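Local coordinates for galacto-N-biose/lacto-N-biose I transporter substrate-binding protein (Bifidobacterium longum, PDB 2Z8F) that binds galacto-N-biose, lacto-N-biose and the longer milk sugar lacto-N-tetraose, probably handing substrates to its ABC transporter for uptake, at residues K121-T129 and M305-T313; P131-A139 and E268-W277. All coordinates share one frame; numbering follows the deposited sequence.

Interaction 1 (121-129 with 305-313) and interaction 2 (131-139 with 268-277) lie on opposite sides of the chain's centre, their own centres about 30 Å apart, in the two-lobed fold of ABC-transporter solute-binding proteins. Yet their first segments almost follow on: strand 121-126 of a six-stranded mixed sheet leads into a loop whose Asp128 bonds the glycan, and the chain then enters strand 132-137, the middle strand of a three-stranded antiparallel sheet. Interaction 2 does not touch the sugar; the side chain of Leu132 is about 10 Å from a bound GAL (beta-D-galactopyranose). The short connection between the two contacts is consistent with one of the inter-lobe links of this fold, beside the bound glycan.

Interaction 1: residues K121-T129 and M305-T313; sequences KAYGLPQDT and MEFLDWFNT. With GAL (beta-D-galactopyranose), chain C.
Gln127 NE2 is gripped twice: it gives a nearly straight hydrogen bond to Asn312 OD1 (2.9 Å, 168° at the hydrogen) and is also bonded to Tyr20 OH. Gln127, just past strand 121-126 of the mixed sheet, thereby meets Asn312 at the C-terminal side of helix 301-311, which packs on that sheet as in the alpha/beta lobes of solute-binding proteins. Strand 124-126 and helix segment 305-311 run nearly parallel, their axes 8.9 Å apart. The NE2 donor is tilted out of the carbonyl plane of Asn312, while OD1 stays close to the amide plane of Gln127; the two amides are turned 70° against each other. With CG anti to the backbone N (chi1 -176°) and an extended chain beyond, Gln127 carries NE2 to the edge of the Phe311 ring. The other end of the Asn312 amide turns back to the strand: ND2 gives a weak, bent bond to Pro126 O. A water donates to both Gln127 O and Asn312 O, adding a bridge between the two backbones.

Next to this polar end, Leu125 points at the helix. Its CB meets Leu308 CD2 at 3.8 Å, and Leu125 CD1 rests 3.7 Å from Asp309 N. Met305, bent at chi2 and chi3, curls its methyl in, so that CE touches both Leu125 CG and Gly124 O. On the sugar side the segment reaches the glycan pocket, where Ser290 N holds Asp128 OD1 and galactose O3 donates to Asp128 OD2 at 2.7 Å.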
loop_
_atom_site.group_PDB
_atom_site.type_symbol
_atom_site.label_atom_id
_atom_site.label_comp_id
_atom_site.label_asym_id
_atom_site.label_seq_id
_atom_site.Cartn_x
_atom_site.Cartn_y
_atom_site.Cartn_z
ATOM N N LYS A 121 6.287 -9.803 19.897
ATOM C CA LYS A 121 4.880 -9.833 20.322
ATOM C C LYS A 121 3.993 -9.478 19.135
ATOM O O LYS A 121 4.339 -8.607 18.344
ATOM C CB LYS A 121 4.637 -8.879 21.484
ATOM C CG LYS A 121 5.295 -9.340 22.776
ATOM C CD LYS A 121 5.241 -8.265 23.847
ATOM C CE LYS A 121 5.761 -8.797 25.181
ATOM N NZ LYS A 121 5.828 -7.738 26.242
ATOM N N ALA A 122 2.850 -10.157 19.016
ATOM C CA ALA A 122 1.938 -9.930 17.891
ATOM C C ALA A 122 0.764 -9.057 18.307
ATOM O O ALA A 122 0.279 -9.150 19.446
ATOM C CB ALA A 122 1.440 -11.259 17.305
ATOM N N TYR A 123 0.320 -8.214 17.376
ATOM C CA TYR A 123 -0.692 -7.199 17.687
ATOM C C TYR A 123 -1.914 -7.286 16.797
ATOM O O TYR A 123 -2.783 -6.413 16.846
ATOM C CB TYR A 123 -0.073 -5.783 17.714
ATOM C CG TYR A 123 0.912 -5.669 18.851
ATOM C CD1 TYR A 123 0.474 -5.365 20.147
ATOM C CD2 TYR A 123 2.275 -5.924 18.649
ATOM C CE1 TYR A 123 1.381 -5.288 21.213
ATOM C CE2 TYR A 123 3.183 -5.856 19.715
ATOM C CZ TYR A 123 2.726 -5.540 20.979
ATOM O OH TYR A 123 3.603 -5.477 22.037
ATOM N N GLY A 124 -1.989 -8.368 16.031
ATOM C CA GLY A 124 -3.159 -8.641 15.168
ATOM C C GLY A 124 -2.846 -9.695 14.129
ATOM O O GLY A 124 -2.038 -10.614 14.370
ATOM N N LEU A 125 -3.470 -9.576 12.961
ATOM C CA LEU A 125 -3.184 -10.488 11.872
ATOM C C LEU A 125 -3.020 -9.739 10.555
ATOM O O LEU A 125 -3.713 -8.722 10.336
ATOM C CB LEU A 125 -4.271 -11.571 11.735
ATOM C CG LEU A 125 -4.448 -12.542 12.891
ATOM C CD1 LEU A 125 -5.675 -13.404 12.654
ATOM C CD2 LEU A 125 -3.211 -13.422 13.030
ATOM N N PRO A 126 -2.126 -10.225 9.666
ATOM C CA PRO A 126 -1.904 -9.531 8.411
ATOM C C PRO A 126 -3.086 -9.734 7.478
ATOM O O PRO A 126 -3.736 -10.801 7.517
ATOM C CB PRO A 126 -0.646 -10.219 7.856
ATOM C CG PRO A 126 -0.823 -11.663 8.302
ATOM C CD PRO A 126 -1.294 -11.455 9.755
ATOM N N GLN A 127 -3.333 -8.760 6.605
ATOM C CA GLN A 127 -4.501 -8.841 5.719
ATOM C C GLN A 127 -4.123 -8.885 4.238
ATOM O O GLN A 127 -4.652 -9.712 3.484
ATOM C CB GLN A 127 -5.506 -7.716 6.023
ATOM C CG GLN A 127 -6.776 -7.837 5.184
ATOM C CD GLN A 127 -7.826 -6.815 5.608
ATOM O OE1 GLN A 127 -7.764 -5.641 5.192
ATOM N NE2 GLN A 127 -8.771 -7.239 6.465
ATOM N N ASP A 128 -3.209 -8.002 3.816
ATOM C CA ASP A 128 -2.860 -7.912 2.386
ATOM C C ASP A 128 -1.427 -7.410 2.196
ATOM O O ASP A 128 -0.794 -6.963 3.160
ATOM C CB ASP A 128 -3.832 -6.983 1.635
ATOM C CG ASP A 128 -3.731 -5.526 2.093
ATOM O OD1 ASP A 128 -3.776 -5.257 3.325
ATOM O OD2 ASP A 128 -3.578 -4.665 1.203
ATOM N N THR A 129 -0.927 -7.501 0.971
ATOM C CA THR A 129 0.362 -6.870 0.664
ATOM C C THR A 129 0.268 -5.922 -0.531
ATOM O O THR A 129 -0.644 -6.031 -1.370
ATOM C CB THR A 129 1.464 -7.926 0.429
ATOM O OG1 THR A 129 1.134 -8.675 -0.738
ATOM C CG2 THR A 129 1.576 -8.870 1.635
ATOM N N MET A 305 -9.850 -11.990 17.454
ATOM C CA MET A 305 -8.886 -12.688 16.610
ATOM C C MET A 305 -9.484 -13.907 15.898
ATOM O O MET A 305 -9.137 -14.211 14.751
ATOM C CB MET A 305 -7.670 -13.078 17.450
ATOM C CG MET A 305 -6.860 -11.842 17.891
ATOM S SD MET A 305 -5.837 -11.222 16.541
ATOM C CE MET A 305 -4.441 -12.383 16.556
ATOM N N GLU A 306 -10.429 -14.565 16.563
ATOM C CA GLU A 306 -11.160 -15.677 15.960
ATOM C C GLU A 306 -11.886 -15.221 14.680
ATOM O O GLU A 306 -11.751 -15.809 13.596
ATOM C CB GLU A 306 -12.171 -16.213 16.974
ATOM C CG GLU A 306 -13.159 -17.240 16.399
ATOM C CD GLU A 306 -12.562 -18.611 16.075
ATOM O OE1 GLU A 306 -11.324 -18.818 16.093
ATOM O OE2 GLU A 306 -13.381 -19.502 15.763
ATOM N N PHE A 307 -12.654 -14.148 14.830
ATOM C CA PHE A 307 -13.314 -13.533 13.683
ATOM C C PHE A 307 -12.309 -13.065 12.637
ATOM O O PHE A 307 -12.488 -13.337 11.454
ATOM C CB PHE A 307 -14.241 -12.366 14.096
ATOM C CG PHE A 307 -14.478 -11.388 12.966
ATOM C CD1 PHE A 307 -15.393 -11.691 11.952
ATOM C CD2 PHE A 307 -13.751 -10.181 12.875
ATOM C CE1 PHE A 307 -15.597 -10.837 10.864
ATOM C CE2 PHE A 307 -13.956 -9.316 11.796
ATOM C CZ PHE A 307 -14.883 -9.648 10.770
ATOM N N LEU A 308 -11.241 -12.387 13.081
ATOM C CA LEU A 308 -10.277 -11.817 12.147
ATOM C C LEU A 308 -9.627 -12.880 11.265
ATOM O O LEU A 308 -9.445 -12.670 10.066
ATOM C CB LEU A 308 -9.181 -11.045 12.884
ATOM C CG LEU A 308 -8.210 -10.299 11.955
ATOM C CD1 LEU A 308 -8.955 -9.371 10.929
ATOM C CD2 LEU A 308 -7.295 -9.497 12.863
ATOM N N ASP A 309 -9.251 -14.013 11.877
ATOM C CA ASP A 309 -8.697 -15.100 11.116
ATOM C C ASP A 309 -9.669 -15.572 10.040
ATOM O O ASP A 309 -9.269 -15.837 8.913
ATOM C CB ASP A 309 -8.288 -16.260 12.019
ATOM C CG ASP A 309 -7.926 -17.482 11.241
ATOM O OD1 ASP A 309 -6.789 -17.509 10.682
ATOM O OD2 ASP A 309 -8.766 -18.411 11.151
ATOM N N TRP A 310 -10.953 -15.683 10.390
ATOM C CA TRP A 310 -11.938 -16.048 9.385
ATOM C C TRP A 310 -11.991 -14.963 8.290
ATOM O O TRP A 310 -11.902 -15.266 7.091
ATOM C CB TRP A 310 -13.335 -16.256 10.021
ATOM C CG TRP A 310 -14.402 -16.600 9.005
ATOM C CD1 TRP A 310 -14.739 -17.849 8.524
ATOM C CD2 TRP A 310 -15.260 -15.671 8.326
ATOM N NE1 TRP A 310 -15.754 -17.743 7.588
ATOM C CE2 TRP A 310 -16.093 -16.418 7.459
ATOM C CE3 TRP A 310 -15.408 -14.274 8.374
ATOM C CZ2 TRP A 310 -17.066 -15.810 6.639
ATOM C CZ3 TRP A 310 -16.353 -13.681 7.563
ATOM C CH2 TRP A 310 -17.178 -14.448 6.715
ATOM N N PHE A 311 -12.123 -13.701 8.699
ATOM C CA PHE A 311 -12.293 -12.622 7.728
ATOM C C PHE A 311 -11.108 -12.562 6.772
ATOM O O PHE A 311 -11.283 -12.469 5.557
ATOM C CB PHE A 311 -12.506 -11.271 8.434
ATOM C CG PHE A 311 -12.841 -10.152 7.493
ATOM C CD1 PHE A 311 -14.169 -9.879 7.163
ATOM C CD2 PHE A 311 -11.835 -9.366 6.943
ATOM C CE1 PHE A 311 -14.474 -8.844 6.290
ATOM C CE2 PHE A 311 -12.105 -8.350 6.069
ATOM C CZ PHE A 311 -13.447 -8.057 5.743
ATOM N N ASN A 312 -9.902 -12.648 7.322
ATOM C CA ASN A 312 -8.686 -12.508 6.519
ATOM C C ASN A 312 -8.362 -13.733 5.676
ATOM O O ASN A 312 -7.386 -13.724 4.909
ATOM C CB ASN A 312 -7.492 -12.160 7.412
ATOM C CG ASN A 312 -7.484 -10.713 7.835
ATOM O OD1 ASN A 312 -8.421 -9.951 7.538
ATOM N ND2 ASN A 312 -6.407 -10.307 8.511
ATOM N N THR A 313 -9.164 -14.792 5.820
ATOM C CA THR A 313 -9.049 -15.961 4.944
ATOM C C THR A 313 -10.219 -16.121 3.956
ATOM O O THR A 313 -10.333 -17.151 3.284
ATOM C CB THR A 313 -8.778 -17.305 5.746
ATOM O OG1 THR A 313 -9.807 -17.520 6.713
ATOM C CG2 THR A 313 -7.433 -17.248 6.465
HETATM C C1 GAL C . -4.486 1.023 0.811
HETATM C C2 GAL C . -3.884 0.071 1.839
HETATM C C3 GAL C . -4.055 -1.358 1.350
HETATM C C4 GAL C . -5.538 -1.643 1.039
HETATM C C5 GAL C . -6.076 -0.619 0.036
HETATM C C6 GAL C . -7.576 -0.765 -0.216
HETATM O O2 GAL C . -2.495 0.348 1.952
HETATM O O3 GAL C . -3.560 -2.212 2.345
HETATM O O4 GAL C . -6.213 -1.596 2.266
HETATM O O5 GAL C . -5.861 0.697 0.537
HETATM O O6 GAL C . -7.931 -0.012 -1.359
HETATM O O HOH W 1 -5.350 -12.331 3.873
#

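Interaction 2: residues P131-A139 and E268-W277; sequences PLVYFYNKA and EWQVAQLGDW
Tyr134 and Ala272 exchange two backbone hydrogen bonds, the shorter from Ala272 N to Tyr134 O (2.8 Å), and Tyr136 and Gln270 do the same, joining the middle strand 132-137 of a three-stranded antiparallel sheet to its outer strand 269-273. Lys138 N adds a bond to Glu268 O. Asn137 is the N-cap of helix 138-143, its OD1 bonded to Glu140 N. With CG anti to the backbone N (chi1 -175°), its amide swings toward Glu268, and Asn137 ND2 meets Glu268 OE2 on the anti side of the carboxylate at 3.0 Å. Asn137 CB sits centrally over the six-membered ring of Trp269, a CH-pi contact. A leucine in place of Asn137 would probably leave that helix start uncapped and Glu268 OE2 without this donor.

On the same face, Val271 CG2 lies 3.8 Å from Phe135 CD1. On the other, the Tyr136 ring rests against Gln270 CB and Ala272 CB. Tyr134 takes the edge of Trp277 on its face in a T-shaped stack, planes at 78°; Tyr134 OH bonds Ile170 O and Trp277 NE1 bonds Pro150 O. Strand 246-250 flanks strand 132-137 on its other edge, helix 347-356 packs on Val133 and Val271, and helix 178-187 touches Leu132 and Leu274.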
loop_
_atom_site.group_PDB
_atom_site.type_symbol
_atom_site.label_atom_id
_atom_site.label_comp_id
_atom_site.label_asym_id
_atom_site.label_seq_id
_atom_site.Cartn_x
_atom_site.Cartn_y
_atom_site.Cartn_z
ATOM N N PRO A 131 2.749 -4.951 -3.247
ATOM C CA PRO A 131 3.893 -4.839 -4.156
ATOM C C PRO A 131 3.620 -3.863 -5.277
ATOM O O PRO A 131 2.486 -3.768 -5.791
ATOM C CB PRO A 131 4.022 -6.258 -4.731
ATOM C CG PRO A 131 2.613 -6.819 -4.620
ATOM C CD PRO A 131 2.115 -6.279 -3.318
ATOM N N LEU A 132 4.639 -3.091 -5.636
ATOM C CA LEU A 132 4.523 -2.198 -6.779
ATOM C C LEU A 132 4.732 -2.908 -8.112
ATOM O O LEU A 132 5.644 -3.744 -8.285
ATOM C CB LEU A 132 5.480 -1.001 -6.620
ATOM C CG LEU A 132 5.141 -0.078 -5.461
ATOM C CD1 LEU A 132 6.364 0.701 -4.919
ATOM C CD2 LEU A 132 4.089 0.950 -5.937
ATOM N N VAL A 133 3.880 -2.572 -9.076
ATOM C CA VAL A 133 3.923 -3.137 -10.426
ATOM C C VAL A 133 3.733 -2.014 -11.463
ATOM O O VAL A 133 3.675 -0.830 -11.091
ATOM C CB VAL A 133 2.850 -4.272 -10.599
ATOM C CG1 VAL A 133 3.116 -5.402 -9.670
ATOM C CG2 VAL A 133 1.411 -3.719 -10.318
ATOM N N TYR A 134 3.653 -2.382 -12.738
ATOM C CA TYR A 134 3.528 -1.406 -13.814
ATOM C C TYR A 134 2.286 -1.708 -14.651
ATOM O O TYR A 134 2.158 -2.810 -15.180
ATOM C CB TYR A 134 4.774 -1.432 -14.695
ATOM C CG TYR A 134 4.788 -0.355 -15.758
ATOM C CD1 TYR A 134 4.828 0.999 -15.419
ATOM C CD2 TYR A 134 4.795 -0.686 -17.111
ATOM C CE1 TYR A 134 4.846 2.004 -16.413
ATOM C CE2 TYR A 134 4.835 0.310 -18.113
ATOM C CZ TYR A 134 4.855 1.647 -17.758
ATOM O OH TYR A 134 4.887 2.618 -18.749
ATOM N N PHE A 135 1.338 -0.772 -14.690
ATOM C CA PHE A 135 0.155 -0.915 -15.538
ATOM C C PHE A 135 0.436 -0.154 -16.833
ATOM O O PHE A 135 0.927 0.998 -16.802
ATOM C CB PHE A 135 -1.091 -0.236 -14.918
ATOM C CG PHE A 135 -1.637 -0.871 -13.639
ATOM C CD1 PHE A 135 -1.162 -2.088 -13.145
ATOM C CD2 PHE A 135 -2.703 -0.249 -12.964
ATOM C CE1 PHE A 135 -1.685 -2.636 -11.975
ATOM C CE2 PHE A 135 -3.250 -0.793 -11.817
ATOM C CZ PHE A 135 -2.727 -2.012 -11.303
ATOM N N TYR A 136 0.077 -0.737 -17.968
ATOM C CA TYR A 136 0.269 -0.026 -19.248
ATOM C C TYR A 136 -0.737 -0.472 -20.294
ATOM O O TYR A 136 -1.221 -1.618 -20.254
ATOM C CB TYR A 136 1.713 -0.169 -19.789
ATOM C CG TYR A 136 2.007 -1.566 -20.266
ATOM C CD1 TYR A 136 2.040 -1.878 -21.634
ATOM C CD2 TYR A 136 2.211 -2.590 -19.348
ATOM C CE1 TYR A 136 2.283 -3.181 -22.064
ATOM C CE2 TYR A 136 2.447 -3.886 -19.774
ATOM C CZ TYR A 136 2.480 -4.173 -21.119
ATOM O OH TYR A 136 2.708 -5.484 -21.479
ATOM N N ASN A 137 -1.048 0.437 -21.216
ATOM C CA ASN A 137 -1.923 0.106 -22.345
ATOM C C ASN A 137 -1.092 -0.407 -23.511
ATOM O O ASN A 137 -0.435 0.359 -24.212
ATOM C CB ASN A 137 -2.799 1.288 -22.757
ATOM C CG ASN A 137 -3.790 0.904 -23.837
ATOM O OD1 ASN A 137 -3.432 0.205 -24.767
ATOM N ND2 ASN A 137 -5.035 1.345 -23.706
ATOM N N LYS A 138 -1.132 -1.726 -23.698
ATOM C CA LYS A 138 -0.279 -2.387 -24.684
ATOM C C LYS A 138 -0.581 -1.909 -26.103
ATOM O O LYS A 138 0.326 -1.761 -26.915
ATOM C CB LYS A 138 -0.425 -3.910 -24.568
ATOM C CG LYS A 138 0.447 -4.667 -25.561
ATOM C CD LYS A 138 0.784 -6.061 -25.100
ATOM C CE LYS A 138 1.811 -6.681 -26.056
ATOM N NZ LYS A 138 2.593 -7.754 -25.402
ATOM N N ALA A 139 -1.857 -1.670 -26.403
ATOM C CA ALA A 139 -2.255 -1.165 -27.720
ATOM C C ALA A 139 -1.670 0.221 -28.022
ATOM O O ALA A 139 -1.225 0.482 -29.145
ATOM C CB ALA A 139 -3.775 -1.129 -27.822
ATOM N N GLU A 268 -7.124 -3.753 -23.426
ATOM C CA GLU A 268 -5.780 -3.413 -23.915
ATOM C C GLU A 268 -4.763 -3.232 -22.794
ATOM O O GLU A 268 -3.556 -3.242 -23.049
ATOM C CB GLU A 268 -5.821 -2.133 -24.743
ATOM C CG GLU A 268 -6.863 -2.160 -25.841
ATOM C CD GLU A 268 -7.049 -0.816 -26.510
ATOM O OE1 GLU A 268 -7.385 -0.834 -27.708
ATOM O OE2 GLU A 268 -6.870 0.254 -25.868
ATOM N N TRP A 269 -5.251 -3.039 -21.575
ATOM C CA TRP A 269 -4.348 -2.870 -20.418
ATOM C C TRP A 269 -3.658 -4.173 -20.039
ATOM O O TRP A 269 -4.208 -5.265 -20.232
ATOM C CB TRP A 269 -5.065 -2.269 -19.217
ATOM C CG TRP A 269 -5.442 -0.833 -19.385
ATOM C CD1 TRP A 269 -6.646 -0.337 -19.857
ATOM C CD2 TRP A 269 -4.625 0.305 -19.102
ATOM N NE1 TRP A 269 -6.610 1.037 -19.864
ATOM C CE2 TRP A 269 -5.387 1.455 -19.407
ATOM C CE3 TRP A 269 -3.322 0.465 -18.598
ATOM C CZ2 TRP A 269 -4.893 2.747 -19.231
ATOM C CZ3 TRP A 269 -2.819 1.776 -18.431
ATOM C CH2 TRP A 269 -3.612 2.892 -18.753
ATOM N N GLN A 270 -2.427 -4.045 -19.546
ATOM C CA GLN A 270 -1.639 -5.178 -19.084
ATOM C C GLN A 270 -0.916 -4.796 -17.796
ATOM O O GLN A 270 -0.739 -3.604 -17.505
ATOM C CB GLN A 270 -0.585 -5.573 -20.128
ATOM C CG GLN A 270 -1.131 -6.089 -21.447
ATOM C CD GLN A 270 -1.690 -7.491 -21.309
ATOM O OE1 GLN A 270 -2.886 -7.679 -21.085
ATOM N NE2 GLN A 270 -0.823 -8.476 -21.388
ATOM N N VAL A 271 -0.507 -5.811 -17.034
ATOM C CA VAL A 271 0.337 -5.617 -15.857
ATOM C C VAL A 271 1.705 -6.207 -16.179
ATOM O O VAL A 271 1.804 -7.315 -16.722
ATOM C CB VAL A 271 -0.240 -6.301 -14.617
ATOM C CG1 VAL A 271 0.699 -6.194 -13.418
ATOM C CG2 VAL A 271 -1.606 -5.687 -14.265
ATOM N N ALA A 272 2.747 -5.450 -15.859
ATOM C CA ALA A 272 4.140 -5.924 -15.989
ATOM C C ALA A 272 4.840 -5.732 -14.639
ATOM O O ALA A 272 4.452 -4.896 -13.841
ATOM C CB ALA A 272 4.853 -5.118 -17.036
ATOM N N GLN A 273 5.898 -6.509 -14.396
ATOM C CA GLN A 273 6.798 -6.214 -13.286
ATOM C C GLN A 273 7.504 -4.878 -13.525
ATOM O O GLN A 273 7.687 -4.479 -14.669
ATOM C CB GLN A 273 7.854 -7.311 -13.183
ATOM C CG GLN A 273 7.282 -8.710 -12.936
ATOM C CD GLN A 273 6.411 -8.779 -11.694
ATOM O OE1 GLN A 273 6.836 -8.389 -10.596
ATOM N NE2 GLN A 273 5.181 -9.276 -11.855
ATOM N N LEU A 274 7.875 -4.185 -12.444
ATOM C CA LEU A 274 8.695 -2.992 -12.579
ATOM C C LEU A 274 9.966 -3.314 -13.333
ATOM O O LEU A 274 10.586 -4.349 -13.075
ATOM C CB LEU A 274 9.107 -2.500 -11.205
ATOM C CG LEU A 274 8.054 -1.898 -10.291
ATOM C CD1 LEU A 274 8.813 -1.423 -9.071
ATOM C CD2 LEU A 274 7.376 -0.735 -10.974
ATOM N N GLY A 275 10.356 -2.420 -14.229
ATOM C CA GLY A 275 11.655 -2.500 -14.875
ATOM C C GLY A 275 12.709 -2.067 -13.878
ATOM O O GLY A 275 12.403 -1.706 -12.730
ATOM N N ASP A 276 13.958 -2.085 -14.332
ATOM C CA ASP A 276 15.068 -1.687 -13.485
ATOM C C ASP A 276 15.258 -0.171 -13.576
ATOM O O ASP A 276 16.299 0.326 -14.045
ATOM C CB ASP A 276 16.322 -2.461 -13.891
ATOM C CG ASP A 276 17.458 -2.258 -12.929
ATOM O OD1 ASP A 276 17.201 -1.838 -11.794
ATOM O OD2 ASP A 276 18.621 -2.506 -13.318
ATOM N N TRP A 277 14.231 0.565 -13.152
ATOM C CA TRP A 277 14.216 2.020 -13.350
ATOM C C TRP A 277 14.626 2.844 -12.137
ATOM O O TRP A 277 14.859 4.063 -12.270
ATOM C CB TRP A 277 12.824 2.505 -13.826
ATOM C CG TRP A 277 12.278 1.703 -14.956
ATOM C CD1 TRP A 277 12.968 1.200 -16.024
ATOM C CD2 TRP A 277 10.911 1.317 -15.142
ATOM N NE1 TRP A 277 12.122 0.486 -16.844
ATOM C CE2 TRP A 277 10.848 0.559 -16.331
ATOM C CE3 TRP A 277 9.735 1.515 -14.396
ATOM C CZ2 TRP A 277 9.651 -0.001 -16.806
ATOM C CZ3 TRP A 277 8.537 0.946 -14.875
ATOM C CH2 TRP A 277 8.514 0.198 -16.061
HETATM O O HOH W 2 6.971 -5.465 -9.939
#